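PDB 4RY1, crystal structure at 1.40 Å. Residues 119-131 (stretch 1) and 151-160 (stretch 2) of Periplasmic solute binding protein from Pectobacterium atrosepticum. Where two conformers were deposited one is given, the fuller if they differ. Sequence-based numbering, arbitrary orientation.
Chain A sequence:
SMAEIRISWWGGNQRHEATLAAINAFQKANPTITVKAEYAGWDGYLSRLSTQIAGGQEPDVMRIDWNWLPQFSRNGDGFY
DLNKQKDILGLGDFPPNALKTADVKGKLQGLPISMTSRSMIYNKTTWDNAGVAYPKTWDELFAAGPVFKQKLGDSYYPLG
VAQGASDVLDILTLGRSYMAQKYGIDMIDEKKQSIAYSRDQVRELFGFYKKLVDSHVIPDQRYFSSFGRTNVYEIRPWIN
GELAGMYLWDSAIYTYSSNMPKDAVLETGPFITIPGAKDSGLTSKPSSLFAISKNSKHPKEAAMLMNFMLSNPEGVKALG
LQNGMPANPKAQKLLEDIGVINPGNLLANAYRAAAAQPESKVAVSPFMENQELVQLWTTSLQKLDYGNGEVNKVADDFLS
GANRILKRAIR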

# COMPACT_ATOMS: atom_id res chain seq x y z
N SER A 119 -4.82 6.26 -4.18
CA SER A 119 -5.43 7.21 -5.10
C SER A 119 -5.74 6.52 -6.42
O SER A 119 -5.27 5.42 -6.69
CB SER A 119 -4.56 8.45 -5.24
OG SER A 119 -3.26 8.13 -5.72
N MET A 120 -6.62 7.14 -7.20
CA MET A 120 -6.95 6.62 -8.51
C MET A 120 -5.90 6.95 -9.56
O MET A 120 -5.46 8.10 -9.70
CB MET A 120 -8.30 7.16 -8.95
CG MET A 120 -9.44 6.52 -8.19
SD MET A 120 -9.66 4.75 -8.48
CE MET A 120 -11.26 4.59 -7.68
N ILE A 121 -5.55 5.94 -10.35
CA ILE A 121 -4.70 6.08 -11.52
C ILE A 121 -5.61 5.63 -12.67
O ILE A 121 -6.17 4.54 -12.64
CB ILE A 121 -3.44 5.20 -11.42
CG1 ILE A 121 -2.62 5.61 -10.20
CG2 ILE A 121 -2.63 5.28 -12.71
CD1 ILE A 121 -1.94 6.94 -10.39
N TYR A 122 -5.77 6.48 -13.68
CA TYR A 122 -6.66 6.21 -14.79
C TYR A 122 -5.92 6.19 -16.11
O TYR A 122 -4.94 6.91 -16.30
CB TYR A 122 -7.76 7.27 -14.86
CG TYR A 122 -8.75 7.29 -13.73
CD1 TYR A 122 -9.46 6.14 -13.37
CD2 TYR A 122 -9.05 8.49 -13.06
CE1 TYR A 122 -10.43 6.18 -12.37
CE2 TYR A 122 -10.01 8.53 -12.05
CZ TYR A 122 -10.70 7.38 -11.70
OH TYR A 122 -11.68 7.42 -10.72
N ASN A 123 -6.45 5.39 -17.03
CA ASN A 123 -5.98 5.34 -18.41
C ASN A 123 -6.76 6.38 -19.21
O ASN A 123 -7.93 6.19 -19.56
CB ASN A 123 -6.17 3.95 -19.02
CG ASN A 123 -5.52 3.84 -20.39
OD1 ASN A 123 -5.63 4.76 -21.20
ND2 ASN A 123 -4.82 2.73 -20.64
N LYS A 124 -6.09 7.49 -19.45
CA LYS A 124 -6.73 8.64 -20.09
C LYS A 124 -7.38 8.30 -21.43
O LYS A 124 -8.49 8.73 -21.75
CB LYS A 124 -5.71 9.75 -20.31
CG LYS A 124 -6.26 10.95 -21.06
CD LYS A 124 -5.17 12.00 -21.30
CE LYS A 124 -5.51 13.00 -22.39
NZ LYS A 124 -6.71 13.78 -22.02
N THR A 125 -6.66 7.52 -22.22
CA THR A 125 -7.11 7.17 -23.58
C THR A 125 -8.46 6.47 -23.53
O THR A 125 -9.40 6.82 -24.24
CB THR A 125 -6.07 6.30 -24.29
OG1 THR A 125 -4.80 6.97 -24.28
CG2 THR A 125 -6.46 6.01 -25.74
N THR A 126 -8.56 5.49 -22.66
CA THR A 126 -9.82 4.75 -22.50
C THR A 126 -11.01 5.61 -22.03
O THR A 126 -12.10 5.53 -22.60
CB THR A 126 -9.64 3.55 -21.58
OG1 THR A 126 -8.48 2.82 -21.99
CG2 THR A 126 -10.86 2.67 -21.65
N TRP A 127 -10.81 6.42 -20.99
CA TRP A 127 -11.87 7.32 -20.50
C TRP A 127 -12.33 8.31 -21.59
O TRP A 127 -13.53 8.55 -21.76
CB TRP A 127 -11.38 8.07 -19.25
CG TRP A 127 -11.42 7.20 -18.00
CD1 TRP A 127 -10.49 6.25 -17.61
CD2 TRP A 127 -12.47 7.16 -17.02
NE1 TRP A 127 -10.89 5.66 -16.45
CE2 TRP A 127 -12.10 6.19 -16.06
CE3 TRP A 127 -13.69 7.84 -16.84
CZ2 TRP A 127 -12.88 5.87 -14.96
CZ3 TRP A 127 -14.47 7.52 -15.73
CH2 TRP A 127 -14.06 6.55 -14.80
N ASP A 128 -11.37 8.85 -22.33
CA ASP A 128 -11.63 9.77 -23.46
C ASP A 128 -12.41 9.04 -24.58
O ASP A 128 -13.37 9.59 -25.13
CB ASP A 128 -10.32 10.35 -24.03
CG ASP A 128 -9.72 11.44 -23.14
OD1 ASP A 128 -10.39 11.88 -22.18
OD2 ASP A 128 -8.57 11.85 -23.41
N ASN A 129 -12.03 7.80 -24.89
CA ASN A 129 -12.76 6.99 -25.89
C ASN A 129 -14.21 6.68 -25.46
O ASN A 129 -15.11 6.65 -26.29
CB ASN A 129 -12.00 5.70 -26.22
CG ASN A 129 -10.71 5.94 -26.99
OD1 ASN A 129 -10.46 7.04 -27.51
ND2 ASN A 129 -9.89 4.91 -27.09
N ALA A 130 -14.41 6.43 -24.18
CA ALA A 130 -15.77 6.27 -23.61
C ALA A 130 -16.58 7.57 -23.57
O ALA A 130 -17.80 7.52 -23.45
CB ALA A 130 -15.69 5.69 -22.20
N GLY A 131 -15.90 8.71 -23.61
CA GLY A 131 -16.54 10.04 -23.46
C GLY A 131 -16.98 10.42 -22.06
O GLY A 131 -17.90 11.21 -21.87
N LYS A 151 -20.63 1.93 -24.80
CA LYS A 151 -19.85 2.67 -25.79
C LYS A 151 -18.62 1.90 -26.30
O LYS A 151 -18.30 1.93 -27.49
CB LYS A 151 -19.43 4.03 -25.24
CG LYS A 151 -18.67 4.86 -26.26
CD LYS A 151 -19.21 6.27 -26.38
CE LYS A 151 -18.59 6.96 -27.58
NZ LYS A 151 -18.50 8.43 -27.39
N LEU A 152 -17.95 1.21 -25.39
CA LEU A 152 -16.68 0.57 -25.74
C LEU A 152 -16.81 -0.95 -25.82
O LEU A 152 -16.04 -1.60 -26.53
CB LEU A 152 -15.61 0.95 -24.72
CG LEU A 152 -15.21 2.43 -24.72
CD1 LEU A 152 -13.98 2.60 -23.83
CD2 LEU A 152 -14.92 2.97 -26.12
N GLY A 153 -17.75 -1.48 -25.08
CA GLY A 153 -18.00 -2.91 -25.06
C GLY A 153 -17.82 -3.51 -23.69
O GLY A 153 -17.21 -2.92 -22.80
N ASP A 154 -18.34 -4.72 -23.54
CA ASP A 154 -18.32 -5.46 -22.28
C ASP A 154 -16.91 -5.72 -21.70
O ASP A 154 -16.76 -5.98 -20.51
CB ASP A 154 -19.07 -6.78 -22.49
CG ASP A 154 -19.42 -7.45 -21.20
OD1 ASP A 154 -19.93 -6.75 -20.30
OD2 ASP A 154 -19.22 -8.65 -21.12
N SER A 155 -15.88 -5.66 -22.54
CA SER A 155 -14.48 -5.85 -22.07
C SER A 155 -13.92 -4.67 -21.28
O SER A 155 -12.91 -4.82 -20.60
CB SER A 155 -13.54 -6.11 -23.24
OG SER A 155 -13.74 -7.39 -23.78
N TYR A 156 -14.54 -3.50 -21.44
CA TYR A 156 -14.03 -2.23 -20.91
C TYR A 156 -14.67 -1.82 -19.60
O TYR A 156 -15.88 -1.79 -19.47
CB TYR A 156 -14.26 -1.13 -21.94
CG TYR A 156 -13.32 -1.31 -23.12
CD1 TYR A 156 -13.65 -2.14 -24.19
CD2 TYR A 156 -12.09 -0.68 -23.14
CE1 TYR A 156 -12.77 -2.32 -25.26
CE2 TYR A 156 -11.21 -0.85 -24.19
CZ TYR A 156 -11.55 -1.67 -25.25
OH TYR A 156 -10.66 -1.83 -26.29
N TYR A 157 -13.81 -1.43 -18.64
CA TYR A 157 -14.25 -1.08 -17.30
C TYR A 157 -13.53 0.16 -16.80
O TYR A 157 -12.32 0.30 -17.04
CB TYR A 157 -13.95 -2.20 -16.30
CG TYR A 157 -14.63 -3.53 -16.56
CD1 TYR A 157 -14.11 -4.42 -17.49
CD2 TYR A 157 -15.78 -3.90 -15.88
CE1 TYR A 157 -14.71 -5.65 -17.72
CE2 TYR A 157 -16.40 -5.12 -16.11
CZ TYR A 157 -15.86 -5.99 -17.03
OH TYR A 157 -16.46 -7.21 -17.22
N PRO A 158 -14.24 1.03 -16.07
CA PRO A 158 -13.60 2.18 -15.41
C PRO A 158 -12.41 1.84 -14.52
O PRO A 158 -11.45 2.62 -14.43
CB PRO A 158 -14.75 2.74 -14.55
CG PRO A 158 -15.96 2.45 -15.36
CD PRO A 158 -15.71 1.10 -15.97
N LEU A 159 -12.51 0.70 -13.86
CA LEU A 159 -11.63 0.35 -12.74
C LEU A 159 -11.39 -1.16 -12.69
O LEU A 159 -12.32 -1.95 -12.85
CB LEU A 159 -12.32 0.82 -11.46
CG LEU A 159 -11.66 0.62 -10.10
CD1 LEU A 159 -10.33 1.36 -10.08
CD2 LEU A 159 -12.57 1.07 -8.96
N GLY A 160 -10.13 -1.55 -12.45
CA GLY A 160 -9.79 -2.95 -12.20
C GLY A 160 -9.62 -3.22 -10.71
O GLY A 160 -9.92 -2.40 -9.85
O HOH W 1 -15.68 9.59 -27.39

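Leu152 is the centre of this contact, and it works by fitting a leucine fork against one side of a helix. Its CA-to-CB bond points toward the helix of stretch 1, and with chi1 m and chi2 t its two methyls spread along the last turn. Leu152 CD1 lies 3.8 Å from Thr126 CG2 and 3.9 Å from Ala130 CB, residues four apart and so on the same side of the helix; Leu152 CD2 lies 4.0 Å from Asn129 CB. The backbones come nearest here: the CA atoms of Ala130 and Lys151 are 5.9 Å apart, and the side chain of Ala130 is small. Thr126 serves as an apolar partner here through CG2, which also sits 3.9 Å from Tyr156 CD2, while its hydroxyl is satisfied elsewhere in the structure.

At Gly153 the backbone leaves helical angles; its positive phi and crowded backbone angles call for glycine. A type I turn from Gly153 to Tyr156, with Tyr156 N donating to Gly153 O at 3.1 Å, then brings the chain back along stretch 1. Pro158 arrives beside Trp127, with Trp127 CZ2 3.7 Å from Pro158 CB. The carbonyl of Pro158 lies near the planes of two aromatic rings, at their edges: Pro158 O is 3.6 Å from Trp127 CZ2 and 4.2 Å from Tyr122 CD1. Ring edges carry slightly positive C-H groups, so they suit a carbonyl oxygen better than ring faces would. Farther along, the strand contributes Met120, whose SD meets Leu159 CD1 at 3.8 Å; both CA-to-CB bonds point sideways, and the long side chains close the gap.

No direct hydrogen bond crosses between the stretches, so shape carries the contact, and stretch 1 bonds within itself. Asn123, the N-cap, accepts a weak bond from Thr126 N to its OD1 at 3.4 Å, and Lys124 NZ forms a salt bridge with Asp128 OD2 at 3.0 Å, one turn along and out of reach of stretch 2. At the other end, Gly131 closes the helix in a Schellman motif, its positive phi favouring glycine.

The polar edge lies at this helix end. Lys151 runs its aliphatic chain past the terminal carbonyls, with CD 3.5 Å from Ala130 O and CE 3.7 Å from Asn129 O. Lys151 NZ donates to the oxygen of water 1 at 3.0 Å, and that water donates to Asn129 O at 3.2 Å. The rule is economical: methyls fill the middle, and a lysine and one water serve a carbonyl at the exposed edge.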